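Local coordinates for protein glucanase (Clostridium thermocellum, PDB 5GXX) that probably hydrolyses internal beta-1,4-glucosidic bonds of cellulose as a family 9 endoglucanase, probably within the cellulosome, at residues A[200-205]-A[250-255]; A[151-156]-A[206-211]. The protein carries 1 engineered substitution. All coordinates share one frame; numbering follows the deposited sequence.

Interaction 1: A[200-205]-A[250-255]. With CA (calcium ion), chain C.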
loop_
_atom_site.group_PDB
_atom_site.type_symbol
_atom_site.label_atom_id
_atom_site.label_comp_id
_atom_site.label_asym_id
_atom_site.label_seq_id
_atom_site.Cartn_x
_atom_site.Cartn_y
_atom_site.Cartn_z
ATOM N N GLU A 200 33.758 3.423 -40.246
ATOM C CA GLU A 200 34.594 2.797 -39.221
ATOM C C GLU A 200 35.725 1.978 -39.845
ATOM O O GLU A 200 36.845 1.954 -39.332
ATOM C CB GLU A 200 33.792 1.887 -38.282
ATOM C CG GLU A 200 32.866 2.584 -37.288
ATOM C CD GLU A 200 31.590 3.098 -37.907
ATOM O OE1 GLU A 200 31.328 2.771 -39.090
ATOM O OE2 GLU A 200 30.836 3.824 -37.213
ATOM N N LEU A 201 35.431 1.280 -40.937
ATOM C CA LEU A 201 36.509 0.522 -41.584
ATOM C C LEU A 201 37.587 1.445 -42.133
ATOM O O LEU A 201 38.771 1.131 -42.026
ATOM C CB LEU A 201 35.997 -0.432 -42.674
ATOM C CG LEU A 201 35.046 -1.531 -42.208
ATOM C CD1 LEU A 201 34.593 -2.309 -43.463
ATOM C CD2 LEU A 201 35.732 -2.460 -41.205
ATOM N N LEU A 202 37.170 2.554 -42.739
ATOM C CA LEU A 202 38.099 3.604 -43.155
ATOM C C LEU A 202 38.972 4.123 -42.016
ATOM O O LEU A 202 40.194 4.209 -42.146
ATOM C CB LEU A 202 37.323 4.795 -43.738
ATOM C CG LEU A 202 38.156 6.018 -44.141
ATOM C CD1 LEU A 202 39.206 5.674 -45.194
ATOM C CD2 LEU A 202 37.205 7.099 -44.641
ATOM N N TRP A 203 38.327 4.511 -40.922
ATOM C CA TRP A 203 38.980 5.069 -39.740
ATOM C C TRP A 203 39.958 4.064 -39.152
ATOM O O TRP A 203 41.113 4.393 -38.898
ATOM C CB TRP A 203 37.874 5.443 -38.748
ATOM C CG TRP A 203 38.169 5.980 -37.377
ATOM C CD1 TRP A 203 37.777 5.407 -36.213
ATOM C CD2 TRP A 203 38.781 7.234 -37.017
ATOM N NE1 TRP A 203 38.121 6.193 -35.134
ATOM C CE2 TRP A 203 38.733 7.327 -35.603
ATOM C CE3 TRP A 203 39.348 8.286 -37.743
ATOM C CZ2 TRP A 203 39.254 8.418 -34.903
ATOM C CZ3 TRP A 203 39.875 9.359 -37.038
ATOM C CH2 TRP A 203 39.815 9.421 -35.641
ATOM N N ALA A 204 39.522 2.819 -38.996
ATOM C CA ALA A 204 40.391 1.815 -38.405
ATOM C C ALA A 204 41.580 1.467 -39.307
ATOM O O ALA A 204 42.718 1.412 -38.826
ATOM C CB ALA A 204 39.583 0.571 -38.067
ATOM N N SER A 205 41.332 1.242 -40.599
ATOM C CA SER A 205 42.420 0.929 -41.530
ATOM C C SER A 205 43.425 2.081 -41.634
ATOM O O SER A 205 44.629 1.841 -41.740
ATOM C CB SER A 205 41.908 0.486 -42.915
ATOM O OG SER A 205 41.081 1.463 -43.531
ATOM N N TYR A 250 35.144 11.932 -41.484
ATOM C CA TYR A 250 35.602 13.322 -41.567
ATOM C C TYR A 250 37.070 13.413 -41.162
ATOM O O TYR A 250 37.910 13.917 -41.910
ATOM C CB TYR A 250 34.732 14.246 -40.686
ATOM C CG TYR A 250 33.257 14.029 -40.977
ATOM C CD1 TYR A 250 32.648 14.679 -42.046
ATOM C CD2 TYR A 250 32.492 13.137 -40.221
ATOM C CE1 TYR A 250 31.309 14.461 -42.349
ATOM C CE2 TYR A 250 31.154 12.907 -40.531
ATOM C CZ TYR A 250 30.578 13.562 -41.596
ATOM O OH TYR A 250 29.263 13.334 -41.929
ATOM N N GLY A 251 37.382 12.912 -39.970
ATOM C CA GLY A 251 38.744 12.920 -39.448
ATOM C C GLY A 251 39.649 12.008 -40.251
ATOM O O GLY A 251 40.824 12.331 -40.446
ATOM N N ALA A 252 39.116 10.876 -40.720
ATOM C CA ALA A 252 39.922 9.973 -41.538
ATOM C C ALA A 252 40.396 10.633 -42.834
ATOM O O ALA A 252 41.530 10.414 -43.245
ATOM C CB ALA A 252 39.173 8.680 -41.809
ATOM N N MET A 253 39.547 11.440 -43.469
ATOM C CA MET A 253 39.906 12.153 -44.693
ATOM C C MET A 253 41.039 13.156 -44.432
ATOM O O MET A 253 41.964 13.309 -45.245
ATOM C CB MET A 253 38.685 12.845 -45.313
ATOM C CG MET A 253 37.559 11.899 -45.790
ATOM S SD MET A 253 38.008 10.765 -47.144
ATOM C CE MET A 253 37.723 11.825 -48.558
ATOM N N ILE A 254 40.984 13.810 -43.274
ATOM C CA ILE A 254 42.035 14.724 -42.854
ATOM C C ILE A 254 43.360 13.986 -42.684
ATOM O O ILE A 254 44.387 14.450 -43.177
ATOM C CB ILE A 254 41.613 15.532 -41.605
ATOM C CG1 ILE A 254 40.577 16.587 -42.021
ATOM C CG2 ILE A 254 42.815 16.171 -40.909
ATOM C CD1 ILE A 254 39.847 17.204 -40.843
ATOM N N LEU A 255 43.318 12.835 -42.017
ATOM C CA LEU A 255 44.509 12.020 -41.839
ATOM C C LEU A 255 45.051 11.544 -43.182
ATOM O O LEU A 255 46.264 11.496 -43.365
ATOM C CB LEU A 255 44.215 10.817 -40.929
ATOM C CG LEU A 255 43.849 11.135 -39.479
ATOM C CD1 LEU A 255 43.343 9.870 -38.790
ATOM C CD2 LEU A 255 45.007 11.775 -38.711
HETATM CA CA CA C . 29.506 4.609 -38.951
HETATM O O HOH W 1 27.735 3.961 -37.695
#

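Interaction 2: A[151-156]-A[206-211]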
loop_
_atom_site.group_PDB
_atom_site.type_symbol
_atom_site.label_atom_id
_atom_site.label_comp_id
_atom_site.label_asym_id
_atom_site.label_seq_id
_atom_site.Cartn_x
_atom_site.Cartn_y
_atom_site.Cartn_z
ATOM N N ALA A 151 40.536 2.496 -31.981
ATOM C CA ALA A 151 40.979 2.975 -30.669
ATOM C C ALA A 151 42.252 2.262 -30.246
ATOM O O ALA A 151 43.216 2.875 -29.779
ATOM C CB ALA A 151 39.889 2.762 -29.637
ATOM N N LEU A 152 42.257 0.952 -30.460
ATOM C CA LEU A 152 43.443 0.170 -30.129
ATOM C C LEU A 152 44.627 0.425 -31.065
ATOM O O LEU A 152 45.789 0.375 -30.643
ATOM C CB LEU A 152 43.089 -1.319 -30.045
ATOM C CG LEU A 152 42.218 -1.667 -28.832
ATOM C CD1 LEU A 152 41.482 -2.989 -29.042
ATOM C CD2 LEU A 152 43.027 -1.695 -27.531
ATOM N N ALA A 153 44.345 0.758 -32.315
ATOM C CA ALA A 153 45.418 1.076 -33.254
ATOM C C ALA A 153 46.123 2.364 -32.843
ATOM O O ALA A 153 47.333 2.389 -32.640
ATOM C CB ALA A 153 44.884 1.172 -34.672
ATOM N N VAL A 154 45.375 3.457 -32.720
ATOM C CA VAL A 154 46.027 4.668 -32.233
ATOM C C VAL A 154 46.628 4.519 -30.829
ATOM O O VAL A 154 47.736 4.998 -30.572
ATOM C CB VAL A 154 45.120 5.909 -32.373
ATOM C CG1 VAL A 154 43.833 5.793 -31.528
ATOM C CG2 VAL A 154 45.908 7.164 -32.046
ATOM N N GLY A 155 45.937 3.828 -29.923
ATOM C CA GLY A 155 46.476 3.593 -28.585
ATOM C C GLY A 155 47.821 2.887 -28.594
ATOM O O GLY A 155 48.710 3.213 -27.803
ATOM N N SER A 156 47.945 1.923 -29.504
ATOM C CA SER A 156 49.184 1.148 -29.637
ATOM C C SER A 156 50.351 2.050 -30.030
ATOM O O SER A 156 51.475 1.818 -29.593
ATOM C CB SER A 156 49.002 0.005 -30.640
ATOM O OG SER A 156 49.188 0.405 -31.993
ATOM N N THR A 206 42.940 3.325 -41.578
ATOM C CA THR A 206 43.813 4.495 -41.640
ATOM C C THR A 206 44.745 4.518 -40.435
ATOM O O THR A 206 45.951 4.695 -40.588
ATOM C CB THR A 206 42.987 5.802 -41.729
ATOM O OG1 THR A 206 42.246 5.782 -42.952
ATOM C CG2 THR A 206 43.874 7.043 -41.681
ATOM N N TRP A 207 44.187 4.336 -39.239
ATOM C CA TRP A 207 45.008 4.241 -38.036
ATOM C C TRP A 207 45.980 3.057 -38.053
ATOM O O TRP A 207 47.095 3.182 -37.550
ATOM C CB TRP A 207 44.148 4.227 -36.763
ATOM C CG TRP A 207 43.732 5.625 -36.354
ATOM C CD1 TRP A 207 42.461 6.129 -36.309
ATOM C CD2 TRP A 207 44.604 6.691 -35.952
ATOM N NE1 TRP A 207 42.488 7.445 -35.894
ATOM C CE2 TRP A 207 43.789 7.818 -35.678
ATOM C CE3 TRP A 207 45.993 6.811 -35.801
ATOM C CZ2 TRP A 207 44.314 9.046 -35.262
ATOM C CZ3 TRP A 207 46.516 8.037 -35.383
ATOM C CH2 TRP A 207 45.674 9.135 -35.116
ATOM N N LEU A 208 45.557 1.920 -38.608
ATOM C CA LEU A 208 46.466 0.784 -38.793
ATOM C C LEU A 208 47.612 1.079 -39.764
ATOM O O LEU A 208 48.744 0.639 -39.532
ATOM C CB LEU A 208 45.699 -0.487 -39.173
ATOM C CG LEU A 208 44.967 -1.170 -38.014
ATOM C CD1 LEU A 208 43.899 -2.147 -38.479
ATOM C CD2 LEU A 208 45.925 -1.812 -37.000
ATOM N N TYR A 209 47.344 1.839 -40.823
ATOM C CA TYR A 209 48.406 2.320 -41.688
ATOM C C TYR A 209 49.372 3.191 -40.900
ATOM O O TYR A 209 50.593 3.022 -40.973
ATOM C CB TYR A 209 47.851 3.126 -42.864
ATOM C CG TYR A 209 48.922 3.499 -43.874
ATOM C CD1 TYR A 209 49.712 2.507 -44.433
ATOM C CD2 TYR A 209 49.168 4.829 -44.253
ATOM C CE1 TYR A 209 50.707 2.803 -45.360
ATOM C CE2 TYR A 209 50.179 5.135 -45.176
ATOM C CZ TYR A 209 50.939 4.117 -45.723
ATOM O OH TYR A 209 51.935 4.359 -46.653
ATOM N N LEU A 210 48.818 4.128 -40.134
ATOM C CA LEU A 210 49.675 5.020 -39.371
ATOM C C LEU A 210 50.435 4.264 -38.278
ATOM O O LEU A 210 51.506 4.695 -37.854
ATOM C CB LEU A 210 48.869 6.197 -38.803
ATOM C CG LEU A 210 48.270 7.227 -39.765
ATOM C CD1 LEU A 210 47.529 8.277 -38.923
ATOM C CD2 LEU A 210 49.342 7.871 -40.632
ATOM N N ALA A 211 49.883 3.141 -37.829
ATOM C CA ALA A 211 50.565 2.328 -36.829
ATOM C C ALA A 211 51.675 1.451 -37.417
ATOM O O ALA A 211 52.762 1.386 -36.841
ATOM C CB ALA A 211 49.573 1.502 -35.996
#

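Interaction 1: A[200-205]-A[250-255]
Two helices of the (alpha/alpha)6 barrel typical of family 9 glycoside hydrolases pack here beside a calcium site, Leu202 and Trp203 of 200-205 closing on Ala252 and Leu255 of 250-255. The two segments run in roughly the same direction, 38° apart, with axes 9.0 Å from each other. Ala252 is the small residue at the closest backbone approach: its CB points at the opposite helix and meets Leu202 CG at 3.7 Å, with the Leu202 methyl CD2 lying almost as near. The Trp203 indole stands on the other flank of Ala252 CB. Its CG is anti to the backbone N (chi1 177°), which carries the ring across to the neighbouring helix even though its CB does not point straight at it. There Trp203 CE3 comes within 4.1 Å of Ala252 CB, and Trp203 CZ3 lies 3.9 Å from Leu255 CD1, which approaches the ring obliquely. Trp203 CZ3 also passes close to the backbone of Gly251. The contact is buried and wholly apolar; the indole NE1 is satisfied instead by Gln147 of helix 142-158. One turn earlier, Glu200 turns its bent side chain to the calcium ion and grips it with both carboxylate oxygens, OE2 at 2.3 Å and OE1 at 2.6 Å. A water, Ser195, Gly196, Asp199 and the carbonyl oxygen of Asp246 complete the site, so the metal ties the start of helix 198-212 to the chain just before helix 249-260. Helix 142-158 packs against Trp203 and Ala204, helix 215-224 covers Leu201 and Ser205, and helix 263-276 lies against Tyr250, Met253 and Ile254.

Interaction 2: A[151-156]-A[206-211]
This is a near-parallel helix-helix packing inside the family 9 catalytic domain, in which Val154 of 151-156 lies over the indole of Trp207 in 206-211. The axes run 8.5 Å apart at an angle of only 21°. Val154 CG2 sits above one face of the six-membered ring of Trp207, 3.6 Å from its centroid and 17° off the normal, a CH-pi contact; Val154 CB lies over the same face, offset toward the rim, above CD2 and CE3 of Trp207. Because CG2 is anti to the Val154 backbone N, this methyl is the branch that lands on the benzene half. Beside it, Ala153 CB lies between the helices, 3.8 Å from Trp207 CB and 3.9 Å from Leu208 CD2. Farther along, the Ala211 methyl rests loosely beside Ser156, whose OG turns back within its own helix and hydrogen-bonds Ala153 O at 2.8 Å. Trp70 and Tyr73, both of helix 58-75, meet the Trp207 indole edge-to-face. Helix 85-101 packs on Ala151 and Leu152, helix 162-178 on Leu152 and Leu208, and helix 215-224 on Thr206, Leu208 and Tyr209.

How the interactions relate
Helix 198-212 is common to both contacts: its earlier half meets helix 249-260 in interaction 1, and its later half meets helix 142-158 in interaction 2. The centres lie about 10 Å apart, and the contacts join where Leu255 CD1 packs 3.8 Å from Trp207 CZ2. Trp203 and Trp207, a helical turn apart, also meet edge-to-face. Both interfaces are buried and apolar, with an alanine at the closest approach of the backbones. Their aromatic chemistry differs: the Trp203 ring is touched obliquely, whereas Trp207 takes a methyl over one face. Interaction 1 adjoins the calcium site; interaction 2 runs toward the partly exposed end of the shared helix.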